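Local atomic coordinates of epimerase domain-containing protein (Bacillus cereus HuA2-4, PDB entry 6ZLK), a protein that interconverts UDP-glucuronic acid and UDP-galacturonic acid by inverting the sugar at C4, with a bound NAD as the redox cofactor. Residues 1-6 and 75-80; 213-218 and 246-251; 82-87 and 99-104; 238-243 and 288-293. One frame throughout, in Å; residues are numbered along the deposited sequence.

Contact 1 (1-6 and 75-80)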
# COMPACT_ATOMS: atom_id res chain seq x y z
N MET A 1 15.81 -5.00 -29.19
CA MET A 1 15.41 -4.89 -27.77
C MET A 1 14.21 -5.81 -27.53
O MET A 1 13.26 -5.80 -28.38
CB MET A 1 14.99 -3.45 -27.49
CG MET A 1 14.46 -3.30 -26.09
SD MET A 1 14.63 -1.63 -25.63
CE MET A 1 16.38 -1.60 -25.27
N LYS A 2 14.21 -6.54 -26.44
CA LYS A 2 13.12 -7.48 -26.13
C LYS A 2 12.37 -6.92 -24.93
O LYS A 2 12.97 -6.66 -23.88
CB LYS A 2 13.60 -8.90 -25.83
CG LYS A 2 12.48 -9.93 -25.86
CD LYS A 2 12.89 -11.38 -25.93
CE LYS A 2 11.68 -12.25 -26.05
NZ LYS A 2 12.04 -13.62 -26.45
N ILE A 3 11.08 -6.78 -25.10
CA ILE A 3 10.22 -6.03 -24.16
C ILE A 3 9.10 -6.96 -23.70
O ILE A 3 8.35 -7.52 -24.52
CB ILE A 3 9.67 -4.78 -24.86
CG1 ILE A 3 10.78 -3.89 -25.44
CG2 ILE A 3 8.78 -4.02 -23.89
CD1 ILE A 3 10.27 -2.86 -26.34
N LEU A 4 8.92 -7.05 -22.39
CA LEU A 4 7.79 -7.77 -21.79
C LEU A 4 6.72 -6.76 -21.48
O LEU A 4 7.01 -5.74 -20.81
CB LEU A 4 8.20 -8.44 -20.48
CG LEU A 4 7.07 -9.11 -19.72
CD1 LEU A 4 6.52 -10.29 -20.52
CD2 LEU A 4 7.57 -9.57 -18.37
N VAL A 5 5.50 -6.96 -21.98
CA VAL A 5 4.35 -6.11 -21.64
C VAL A 5 3.39 -6.92 -20.82
O VAL A 5 2.78 -7.87 -21.40
CB VAL A 5 3.63 -5.52 -22.86
CG1 VAL A 5 2.44 -4.70 -22.42
CG2 VAL A 5 4.59 -4.70 -23.70
N THR A 6 3.26 -6.65 -19.55
CA THR A 6 2.25 -7.37 -18.74
C THR A 6 0.91 -6.69 -18.99
O THR A 6 0.88 -5.44 -19.17
CB THR A 6 2.58 -7.45 -17.26
OG1 THR A 6 2.38 -6.15 -16.68
CG2 THR A 6 4.00 -7.92 -17.03
N ILE A 75 14.77 -10.66 -21.41
CA ILE A 75 14.02 -9.38 -21.44
C ILE A 75 14.94 -8.20 -21.11
O ILE A 75 15.70 -8.30 -20.11
CB ILE A 75 12.84 -9.43 -20.47
CG1 ILE A 75 11.90 -10.57 -20.87
CG2 ILE A 75 12.18 -8.08 -20.38
CD1 ILE A 75 11.28 -10.39 -22.22
N ASP A 76 14.89 -7.17 -21.92
CA ASP A 76 15.62 -5.89 -21.69
C ASP A 76 14.78 -4.89 -20.89
O ASP A 76 15.31 -4.07 -20.19
CB ASP A 76 16.03 -5.27 -23.03
CG ASP A 76 16.97 -6.20 -23.77
OD1 ASP A 76 18.00 -6.54 -23.20
OD2 ASP A 76 16.62 -6.66 -24.85
N VAL A 77 13.49 -4.81 -21.15
CA VAL A 77 12.58 -3.77 -20.64
C VAL A 77 11.29 -4.47 -20.24
O VAL A 77 10.76 -5.31 -21.02
CB VAL A 77 12.30 -2.68 -21.69
CG1 VAL A 77 11.25 -1.71 -21.21
CG2 VAL A 77 13.60 -1.96 -22.04
N VAL A 78 10.79 -4.13 -19.09
CA VAL A 78 9.43 -4.54 -18.64
C VAL A 78 8.52 -3.34 -18.61
O VAL A 78 8.91 -2.31 -18.08
CB VAL A 78 9.42 -5.21 -17.27
CG1 VAL A 78 7.98 -5.53 -16.86
CG2 VAL A 78 10.33 -6.43 -17.26
N TYR A 79 7.41 -3.41 -19.32
CA TYR A 79 6.26 -2.52 -19.13
C TYR A 79 5.23 -3.26 -18.30
O TYR A 79 4.63 -4.24 -18.77
CB TYR A 79 5.64 -2.10 -20.45
CG TYR A 79 6.34 -0.99 -21.16
CD1 TYR A 79 6.21 0.33 -20.76
CD2 TYR A 79 7.04 -1.23 -22.33
CE1 TYR A 79 6.81 1.34 -21.49
CE2 TYR A 79 7.63 -0.24 -23.07
CZ TYR A 79 7.50 1.08 -22.65
OH TYR A 79 8.05 2.06 -23.43
N HIS A 80 5.04 -2.81 -17.07
CA HIS A 80 4.15 -3.53 -16.14
C HIS A 80 2.80 -2.82 -16.08
O HIS A 80 2.60 -1.85 -15.34
CB HIS A 80 4.85 -3.72 -14.79
CG HIS A 80 3.92 -4.32 -13.84
ND1 HIS A 80 3.06 -5.35 -14.20
CD2 HIS A 80 3.79 -4.14 -12.50
CE1 HIS A 80 2.37 -5.70 -13.12
NE2 HIS A 80 2.83 -4.98 -12.03
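I3, L4, V5 and T6 pair in parallel with V77, V78, Y79 and H80, joining two neighbouring strands at the heart of the Rossmann sheet. The backbones are tied alternately: L4 N donates to V77 O (2.9 Å), Y79 N to L4 O (2.8 Å) and T6 N to Y79 O (2.9 Å). Where the pairing begins, K2 O takes D76 N at 2.8 Å and, weakly, V77 N, while D76 returns a carboxylate: its OD2 accepts K2 N at 2.9 Å through the anti lone pair, an acidic side chain well placed to meet a backbone N-H. Beta-branched residues and aromatics suit the two covered faces. I3 and Y79 run side by side, CG2 of I3 lying 3.6 Å from Y79 CD2 at the ring edge. On the other face, L4 CB rests on both methyl ends of I75. At the far end T6 turns OG1 between its own N and carbonyl carbon (chi1 73°), which brings it 2.7 Å from H80 ND1 in a hydrogen bond at the ring edge, near its plane; H80 NE2 is hydrogen-bonded to T106 OG1. Strands 27-31 and 120-126 flank this pair, and L229 of helix 218-230 packs on the face of I3, V77 and Y79.

Contact 2 (213-218 and 246-251). With UGB ((2S,3R,4S,5R,6R)-6-[[[(2R,3S,4R,5R)-5-(2,4-dioxopyrimidin-1-yl)-3,4-dihydroxy-oxolan-2-yl]methoxy-hydroxy-phosphoryl]oxy-hydroxy-phosphoryl]oxy-3,4,5-trihydroxy-oxane-2-carboxylic acid), chain G.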
# COMPACT_ATOMS: atom_id res chain seq x y z
N ARG A 213 -11.89 15.66 -15.03
CA ARG A 213 -10.72 14.80 -15.15
C ARG A 213 -9.78 15.37 -16.20
O ARG A 213 -10.20 16.05 -17.16
CB ARG A 213 -11.08 13.38 -15.63
CG ARG A 213 -11.96 12.57 -14.70
CD ARG A 213 -11.21 12.22 -13.43
NE ARG A 213 -12.00 11.40 -12.49
CZ ARG A 213 -12.66 11.86 -11.42
NH1 ARG A 213 -12.74 13.15 -11.17
NH2 ARG A 213 -13.22 10.99 -10.56
N ASP A 214 -8.53 15.04 -16.00
CA ASP A 214 -7.46 15.28 -16.99
C ASP A 214 -7.44 14.11 -17.96
O ASP A 214 -6.53 13.28 -17.92
CB ASP A 214 -6.13 15.36 -16.25
CG ASP A 214 -5.09 15.98 -17.14
OD1 ASP A 214 -5.32 16.02 -18.38
OD2 ASP A 214 -4.11 16.52 -16.55
N PHE A 215 -8.40 14.08 -18.83
CA PHE A 215 -8.57 12.95 -19.75
C PHE A 215 -7.40 12.90 -20.71
O PHE A 215 -7.02 13.92 -21.31
CB PHE A 215 -9.83 13.19 -20.54
CG PHE A 215 -11.09 13.09 -19.71
CD1 PHE A 215 -11.48 11.89 -19.14
CD2 PHE A 215 -11.86 14.22 -19.49
CE1 PHE A 215 -12.65 11.79 -18.40
CE2 PHE A 215 -13.03 14.13 -18.74
CZ PHE A 215 -13.42 12.92 -18.20
N THR A 216 -6.82 11.73 -20.84
CA THR A 216 -5.62 11.49 -21.65
C THR A 216 -6.02 10.62 -22.85
O THR A 216 -6.33 9.46 -22.68
CB THR A 216 -4.45 10.89 -20.88
OG1 THR A 216 -4.25 11.65 -19.67
CG2 THR A 216 -3.21 10.83 -21.74
N TYR A 217 -5.90 11.16 -24.05
CA TYR A 217 -6.22 10.36 -25.24
C TYR A 217 -5.17 9.26 -25.36
O TYR A 217 -3.96 9.43 -25.10
CB TYR A 217 -6.21 11.20 -26.53
CG TYR A 217 -6.66 10.37 -27.70
CD1 TYR A 217 -7.99 9.95 -27.75
CD2 TYR A 217 -5.83 10.09 -28.77
CE1 TYR A 217 -8.43 9.14 -28.78
CE2 TYR A 217 -6.27 9.30 -29.81
CZ TYR A 217 -7.59 8.90 -29.85
OH TYR A 217 -8.01 8.07 -30.86
N ILE A 218 -5.64 8.07 -25.74
CA ILE A 218 -4.80 6.86 -25.75
C ILE A 218 -3.51 7.09 -26.56
O ILE A 218 -2.45 6.65 -26.10
CB ILE A 218 -5.61 5.67 -26.27
CG1 ILE A 218 -4.78 4.40 -26.27
CG2 ILE A 218 -6.21 5.95 -27.66
CD1 ILE A 218 -4.23 3.93 -24.94
N GLU A 246 -6.50 18.45 -22.49
CA GLU A 246 -7.66 19.31 -22.12
C GLU A 246 -8.42 18.65 -20.97
O GLU A 246 -8.82 17.49 -21.11
CB GLU A 246 -8.59 19.49 -23.32
CG GLU A 246 -8.00 20.32 -24.45
CD GLU A 246 -8.71 20.35 -25.81
OE1 GLU A 246 -9.78 19.67 -25.98
OE2 GLU A 246 -8.16 21.05 -26.72
N GLN A 247 -8.63 19.37 -19.89
CA GLN A 247 -9.41 18.90 -18.73
C GLN A 247 -10.86 19.22 -19.04
O GLN A 247 -11.14 20.20 -19.71
CB GLN A 247 -8.91 19.50 -17.42
CG GLN A 247 -7.46 19.15 -17.11
CD GLN A 247 -6.45 19.94 -17.92
OE1 GLN A 247 -6.54 21.16 -18.01
NE2 GLN A 247 -5.51 19.25 -18.59
N ALA A 248 -11.79 18.40 -18.59
CA ALA A 248 -13.21 18.69 -18.85
C ALA A 248 -14.08 18.04 -17.76
O ALA A 248 -13.65 17.04 -17.14
CB ALA A 248 -13.64 18.18 -20.21
N SER A 249 -15.30 18.53 -17.61
CA SER A 249 -16.30 17.86 -16.75
C SER A 249 -17.01 16.75 -17.54
O SER A 249 -17.02 16.79 -18.78
CB SER A 249 -17.27 18.84 -16.16
OG SER A 249 -18.12 19.36 -17.18
N ILE A 250 -17.78 15.92 -16.84
CA ILE A 250 -18.62 14.92 -17.50
C ILE A 250 -19.73 15.64 -18.26
O ILE A 250 -20.06 15.21 -19.40
CB ILE A 250 -19.12 13.90 -16.49
CG1 ILE A 250 -17.94 13.04 -16.04
CG2 ILE A 250 -20.28 13.11 -17.03
CD1 ILE A 250 -17.44 12.10 -17.11
N LEU A 251 -20.26 16.73 -17.74
CA LEU A 251 -21.29 17.48 -18.47
C LEU A 251 -20.70 18.07 -19.75
O LEU A 251 -21.42 18.10 -20.79
CB LEU A 251 -21.86 18.58 -17.58
CG LEU A 251 -22.71 18.08 -16.42
CD1 LEU A 251 -23.10 19.26 -15.56
CD2 LEU A 251 -23.91 17.29 -16.87
N1 UGB G . -18.82 8.34 -14.46
C2 UGB G . -20.12 8.74 -14.73
O2 UGB G . -20.55 9.86 -14.47
N3 UGB G . -20.89 7.78 -15.33
C4 UGB G . -20.51 6.50 -15.66
O4 UGB G . -21.34 5.75 -16.19
C5 UGB G . -19.16 6.16 -15.33
C6 UGB G . -18.38 7.08 -14.75
PA UGB G . -13.86 6.95 -15.66
PB UGB G . -11.91 7.42 -13.55
O'P UGB G . -9.98 2.56 -13.68
O'Q UGB G . -8.06 2.67 -14.52
C1' UGB G . -9.75 6.53 -12.39
O1A UGB G . -13.82 7.51 -17.04
O1B UGB G . -12.57 6.37 -12.70
C1D UGB G . -17.92 9.33 -13.87
C2' UGB G . -8.42 7.24 -12.34
O2' UGB G . -8.64 8.65 -12.38
O2A UGB G . -14.31 5.56 -15.43
O2B UGB G . -12.06 8.85 -13.22
C2D UGB G . -17.07 8.73 -12.76
O2D UGB G . -17.85 8.71 -11.58
C3' UGB G . -7.59 6.79 -13.53
O3' UGB G . -6.31 7.43 -13.49
O3A UGB G . -12.40 7.13 -15.04
O3B UGB G . -10.36 7.04 -13.57
C3D UGB G . -15.87 9.68 -12.76
O3D UGB G . -16.14 10.83 -11.97
C4' UGB G . -7.52 5.26 -13.54
O4' UGB G . -6.97 4.76 -12.32
C4D UGB G . -15.73 10.07 -14.24
O4D UGB G . -17.01 9.76 -14.85
C5' UGB G . -8.94 4.72 -13.68
O5' UGB G . -9.61 5.11 -12.48
C5D UGB G . -14.63 9.36 -15.00
O5D UGB G . -14.74 7.94 -14.75
C6' UGB G . -9.00 3.21 -13.96
O HOH W 1 -7.85 15.80 -22.92
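R213 and A248 pair as an antiparallel hydrogen-bonded couple, R213 N to A248 O at 3.1 Å and A248 N to R213 O at 3.2 Å, the anchor from which the arginine reaches the substrate. Its CB sits over the F215 ring centre. The chain then bends (chi2 -68°), bringing CG and CD 4.0 and 3.5 Å from O2B of bound UDP-galacturonic acid (UGB), which shares the site with UDP-glucuronic acid. NE donates to that same phosphate oxygen at 2.7 Å, an almost straight bond (170°) in the guanidinium plane, and likewise to O1B of the glucuronic epimer. Beyond CZ, NH1 is bonded to the carbonyl of P277, while ribose hydroxyl O3D lies over one face of the guanidinium, near its rim, 3.2 Å from NH2. A long, flat cation suits this place, meeting phosphate with its edge and ribose with its face. I250 adds an apolar wall, its CD1 touching the F215 ring edge and, at 3.3 Å, ribose O4D. Behind, Q247 NE2 bonds weakly to D214 OD1 while D214 OD2 takes A282 N, and a water links F215 O to E246 N. S249 N-caps helix 250-261, whose first residue, I250, touches the ribose in this epimerase's nucleotide-sugar pocket.

Contact 3 (82-87 and 99-104). With NAD (nicotinamide-adenine-dinucleotide), chain E.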
# COMPACT_ATOMS: atom_id res chain seq x y z
N ALA A 82 -0.20 -4.89 -16.06
CA ALA A 82 -1.21 -5.83 -15.50
C ALA A 82 -1.71 -5.31 -14.16
O ALA A 82 -0.86 -4.87 -13.34
CB ALA A 82 -0.66 -7.20 -15.32
N ALA A 83 -3.01 -5.29 -13.97
CA ALA A 83 -3.64 -4.82 -12.75
C ALA A 83 -5.13 -5.09 -12.86
O ALA A 83 -5.61 -5.40 -13.99
CB ALA A 83 -3.40 -3.36 -12.60
N ILE A 84 -5.79 -4.92 -11.74
CA ILE A 84 -7.26 -4.80 -11.70
C ILE A 84 -7.50 -3.32 -11.53
O ILE A 84 -7.13 -2.75 -10.50
CB ILE A 84 -7.90 -5.63 -10.57
CG1 ILE A 84 -7.58 -7.10 -10.76
CG2 ILE A 84 -9.40 -5.36 -10.58
CD1 ILE A 84 -8.21 -7.77 -11.96
N PRO A 85 -8.12 -2.65 -12.53
CA PRO A 85 -8.39 -1.23 -12.45
C PRO A 85 -9.83 -1.04 -11.97
O PRO A 85 -10.59 -1.97 -11.85
CB PRO A 85 -8.15 -0.80 -13.91
CG PRO A 85 -8.82 -1.92 -14.69
CD PRO A 85 -8.50 -3.17 -13.87
N GLY A 86 -10.20 0.18 -11.71
CA GLY A 86 -11.63 0.47 -11.49
C GLY A 86 -11.79 0.97 -10.08
O GLY A 86 -11.74 0.15 -9.11
N VAL A 87 -11.91 2.29 -9.97
CA VAL A 87 -12.03 2.97 -8.67
C VAL A 87 -13.29 2.44 -7.98
O VAL A 87 -13.30 2.25 -6.79
CB VAL A 87 -12.04 4.50 -8.90
CG1 VAL A 87 -12.50 5.27 -7.69
CG2 VAL A 87 -10.69 4.99 -9.41
N VAL A 99 -5.75 -6.60 -4.35
CA VAL A 99 -4.50 -6.85 -3.58
C VAL A 99 -3.62 -7.89 -4.29
O VAL A 99 -2.44 -7.73 -4.44
CB VAL A 99 -4.86 -7.28 -2.16
CG1 VAL A 99 -3.62 -7.72 -1.43
CG2 VAL A 99 -5.55 -6.18 -1.40
N THR A 100 -4.19 -9.01 -4.71
CA THR A 100 -3.43 -10.08 -5.33
C THR A 100 -2.81 -9.60 -6.64
O THR A 100 -1.63 -9.75 -6.86
CB THR A 100 -4.37 -11.25 -5.57
OG1 THR A 100 -4.74 -11.71 -4.24
CG2 THR A 100 -3.68 -12.33 -6.38
N ASN A 101 -3.60 -8.96 -7.47
CA ASN A 101 -3.09 -8.63 -8.83
C ASN A 101 -2.35 -7.30 -8.86
O ASN A 101 -1.58 -7.11 -9.82
CB ASN A 101 -4.23 -8.67 -9.83
CG ASN A 101 -4.76 -10.07 -9.92
OD1 ASN A 101 -3.99 -10.95 -10.31
ND2 ASN A 101 -5.99 -10.30 -9.48
N ASN A 102 -2.55 -6.38 -7.92
CA ASN A 102 -1.90 -5.07 -7.98
C ASN A 102 -0.68 -5.05 -7.04
O ASN A 102 0.24 -4.24 -7.32
CB ASN A 102 -2.82 -3.90 -7.67
CG ASN A 102 -3.96 -3.78 -8.67
OD1 ASN A 102 -3.99 -4.53 -9.66
ND2 ASN A 102 -4.94 -2.94 -8.38
N ILE A 103 -0.67 -5.86 -5.97
CA ILE A 103 0.45 -5.85 -5.00
C ILE A 103 1.29 -7.12 -5.15
O ILE A 103 2.49 -7.01 -5.43
CB ILE A 103 -0.05 -5.66 -3.56
CG1 ILE A 103 -0.96 -4.44 -3.45
CG2 ILE A 103 1.13 -5.54 -2.61
CD1 ILE A 103 -1.46 -4.13 -2.07
N MET A 104 0.68 -8.30 -5.02
CA MET A 104 1.46 -9.55 -5.06
C MET A 104 2.11 -9.72 -6.44
O MET A 104 3.29 -10.09 -6.52
CB MET A 104 0.63 -10.80 -4.73
CG MET A 104 0.26 -10.93 -3.30
SD MET A 104 1.72 -11.17 -2.26
CE MET A 104 2.77 -12.31 -3.13
PA NAD E . -7.26 -3.51 -18.53
O1A NAD E . -8.07 -4.17 -17.49
O2A NAD E . -7.84 -3.26 -19.89
O5B NAD E . -5.84 -4.17 -18.72
C5B NAD E . -5.10 -4.82 -17.66
C4B NAD E . -4.83 -6.25 -18.05
O4B NAD E . -4.09 -6.87 -16.98
C3B NAD E . -6.06 -7.10 -18.29
O3B NAD E . -6.25 -7.45 -19.66
C2B NAD E . -5.89 -8.26 -17.31
O2B NAD E . -6.30 -9.53 -17.79
C1B NAD E . -4.38 -8.25 -17.06
N9A NAD E . -3.98 -8.82 -15.78
C8A NAD E . -4.42 -8.48 -14.53
N7A NAD E . -3.88 -9.18 -13.57
C5A NAD E . -3.08 -10.10 -14.26
C6A NAD E . -2.27 -11.16 -13.83
N6A NAD E . -2.16 -11.57 -12.55
N1A NAD E . -1.57 -11.84 -14.77
C2A NAD E . -1.70 -11.47 -16.07
N3A NAD E . -2.48 -10.52 -16.60
C4A NAD E . -3.13 -9.86 -15.64
O3 NAD E . -6.89 -2.09 -17.87
PN NAD E . -6.24 -0.76 -18.57
O1N NAD E . -7.28 0.26 -18.58
O2N NAD E . -5.56 -1.18 -19.78
O5D NAD E . -5.15 -0.39 -17.49
C5D NAD E . -3.85 -0.77 -17.72
C4D NAD E . -3.01 -0.20 -16.60
O4D NAD E . -3.09 1.23 -16.61
C3D NAD E . -3.42 -0.66 -15.20
O3D NAD E . -2.24 -0.88 -14.40
C2D NAD E . -4.16 0.55 -14.62
O2D NAD E . -4.17 0.53 -13.19
C1D NAD E . -3.39 1.66 -15.32
N1N NAD E . -4.17 2.87 -15.53
C2N NAD E . -5.20 2.90 -16.41
C3N NAD E . -5.91 4.05 -16.58
C7N NAD E . -7.09 4.10 -17.48
O7N NAD E . -7.64 5.19 -17.56
N7N NAD E . -7.44 3.02 -18.17
C4N NAD E . -5.49 5.22 -15.92
C5N NAD E . -4.54 5.13 -14.91
C6N NAD E . -3.85 3.97 -14.77
O HOH W 2 0.13 -5.27 -10.75
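The side-chain amide of N102 grips both backbone polar atoms of I84, N and O. OD1 accepts I84 N at 2.8 Å, in its own carbonyl plane and on a lone pair, while ND2 donates to I84 O at 3.1 Å, with that oxygen only 3° out of the amide plane. With CG beside its backbone N (chi1 -63°), N102 turns its flat end to the loop, and the two bonds fix which end is oxygen and which nitrogen. ND2 is also bonded to T152 OG1, so this amide ties the loop, its own helix and helix 148-167 together. Asparagine suits the position because it carries one donor and one acceptor side by side, as a peptide does.

N101 divides its amide differently. OD1 accepts N6A of the NAD adenine at 3.0 Å, and ND2 goes back to the carbonyl of P97 one helical turn earlier; CB and ND2 rest against CG1 of I84. The buried carbonyls A82 O and N101 O point at one water, which donates to both, at 2.8 and 2.7 Å. In the wider pi-type turn of the helix, V99 O accepts both I103 N and M104 N. Small alanines let the cofactor come close: A83 CB is 3.3 Å from hydroxyl O3D of the nicotinamide ribose, and A82 lies against the adenine.

Neutral amides and one water thus satisfy I84 N and O, A82 O and N101 O without adding charge, and the helix that reads the adenine amino group also holds the loop that lends residues to the cofactor and substrate pockets.

Contact 4 (238-243 and 288-293)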
# COMPACT_ATOMS: atom_id res chain seq x y z
N GLU A 238 12.36 7.82 -11.15
CA GLU A 238 11.47 8.98 -11.29
C GLU A 238 10.00 8.53 -11.35
O GLU A 238 9.70 7.43 -11.92
CB GLU A 238 11.72 9.79 -12.56
CG GLU A 238 13.05 10.57 -12.54
CD GLU A 238 13.27 11.45 -11.32
OE1 GLU A 238 12.31 12.02 -10.79
OE2 GLU A 238 14.44 11.56 -10.89
N VAL A 239 9.14 9.29 -10.72
CA VAL A 239 7.67 9.20 -10.92
C VAL A 239 7.28 10.32 -11.88
O VAL A 239 7.64 11.48 -11.64
CB VAL A 239 6.92 9.32 -9.60
CG1 VAL A 239 5.41 9.27 -9.81
CG2 VAL A 239 7.39 8.22 -8.64
N ILE A 240 6.52 10.00 -12.92
CA ILE A 240 6.19 10.94 -14.01
C ILE A 240 4.68 10.87 -14.28
O ILE A 240 4.22 9.78 -14.69
CB ILE A 240 6.99 10.62 -15.29
CG1 ILE A 240 8.50 10.52 -15.00
CG2 ILE A 240 6.64 11.65 -16.35
CD1 ILE A 240 9.35 10.17 -16.23
N ASN A 241 3.98 11.96 -14.09
CA ASN A 241 2.56 12.10 -14.53
C ASN A 241 2.47 12.12 -16.06
O ASN A 241 3.25 12.84 -16.76
CB ASN A 241 1.91 13.38 -14.07
CG ASN A 241 1.77 13.48 -12.57
OD1 ASN A 241 1.62 12.49 -11.88
ND2 ASN A 241 1.81 14.70 -12.07
N ILE A 242 1.53 11.36 -16.62
CA ILE A 242 1.18 11.38 -18.05
C ILE A 242 -0.30 11.78 -18.13
O ILE A 242 -1.16 10.96 -17.73
CB ILE A 242 1.42 10.00 -18.70
CG1 ILE A 242 2.87 9.52 -18.51
CG2 ILE A 242 1.00 9.99 -20.16
CD1 ILE A 242 3.88 10.41 -19.19
N GLY A 243 -0.58 13.02 -18.52
CA GLY A 243 -1.91 13.61 -18.57
C GLY A 243 -2.22 14.16 -19.93
O GLY A 243 -1.39 14.08 -20.84
N SER A 288 7.35 16.69 -19.71
CA SER A 288 7.92 17.58 -20.75
C SER A 288 9.45 17.57 -20.67
O SER A 288 10.11 17.38 -21.67
CB SER A 288 7.36 19.00 -20.62
OG SER A 288 8.03 19.82 -21.57
N THR A 289 10.00 17.78 -19.49
CA THR A 289 11.46 17.84 -19.24
C THR A 289 12.11 16.50 -19.59
O THR A 289 13.08 16.50 -20.35
CB THR A 289 11.80 18.20 -17.80
OG1 THR A 289 11.18 19.45 -17.47
CG2 THR A 289 13.29 18.27 -17.57
N LEU A 290 11.60 15.40 -19.05
CA LEU A 290 12.31 14.10 -19.12
C LEU A 290 11.99 13.32 -20.39
O LEU A 290 12.90 12.58 -20.77
CB LEU A 290 11.99 13.28 -17.90
CG LEU A 290 12.39 13.90 -16.58
CD1 LEU A 290 11.95 13.01 -15.45
CD2 LEU A 290 13.89 14.11 -16.49
N LEU A 291 10.79 13.51 -20.95
CA LEU A 291 10.30 12.65 -22.06
C LEU A 291 10.02 13.47 -23.31
O LEU A 291 9.67 12.85 -24.30
CB LEU A 291 9.04 11.90 -21.66
CG LEU A 291 9.10 11.15 -20.34
CD1 LEU A 291 7.76 10.50 -20.10
CD2 LEU A 291 10.24 10.13 -20.31
N GLN A 292 10.14 14.80 -23.26
CA GLN A 292 9.66 15.66 -24.36
C GLN A 292 8.19 15.33 -24.63
O GLN A 292 7.72 15.46 -25.74
CB GLN A 292 10.57 15.56 -25.58
CG GLN A 292 11.96 16.12 -25.31
CD GLN A 292 12.70 16.17 -26.62
OE1 GLN A 292 13.26 15.17 -27.07
NE2 GLN A 292 12.64 17.32 -27.29
N TYR A 293 7.44 15.00 -23.58
CA TYR A 293 5.99 14.71 -23.69
C TYR A 293 5.23 16.00 -23.91
O TYR A 293 5.35 16.99 -23.18
CB TYR A 293 5.52 14.00 -22.43
CG TYR A 293 4.06 13.65 -22.47
CD1 TYR A 293 3.60 12.74 -23.41
CD2 TYR A 293 3.16 14.21 -21.57
CE1 TYR A 293 2.25 12.46 -23.49
CE2 TYR A 293 1.81 13.90 -21.63
CZ TYR A 293 1.38 12.98 -22.55
OH TYR A 293 0.06 12.65 -22.59
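I240, I242, L290 and L291 make the apolar core of this contact, where strand 239-242 meets the C-terminal end of helix 285-291. I240 and L291 reach toward each other tip to tip, I240 CG2 lying 4.1 Å from L291 CD1. I242 crosses L291 at about a right angle, its CD1 4.0 Å from L291 CD1, while I240 CD1 turns to L290 CD1 at 3.9 Å. Branched side chains suit the place: I240 puts both arms on the leucines, while I242 divides its arms between L291 and Y293. E238 joins with its aliphatic part alone, CG on L290 CD1, its carboxylate being held by K286 in a salt bridge. Strand 239-242 pairs in parallel with 171-180 in the large mixed sheet of the epimerase, and helix 285-291 closes over one of its faces. Q292 then leaves the helix with positive phi. CG of Y293 stands trans to its backbone N (chi1 -179°), which carries the ring past I242, whose CG2 lies 3.8 Å from Y293 CZ. The polar interaction comes at the ring's far end, where Y293 OH donates to G243 O at 2.7 Å, that oxygen lying in the ring plane and the hydroxyl 26° out of the carbonyl plane.

Overall arrangement
All four contacts are largely buried, with exposed or partly exposed residues at the margins of contacts 1, 2 and 4. Contacts 1, 2 and 4 reach the same mixed sheet but differ in kind: contact 1 pairs two strands deep in its parallel half, contact 2 adds an antiparallel edge beside the sugar nucleotide, and contact 4 lays a helix end on the sheet through methyl groups and one tyrosine hydroxyl bond. Contact 3 replaces strand pairing with amide and water bridges round NAD, and begins just after strand 77-80, T6 OG1 bonding A82 N. Contacts 2 and 4 interleave along the chain and meet where T216 packs on G243 and Y293.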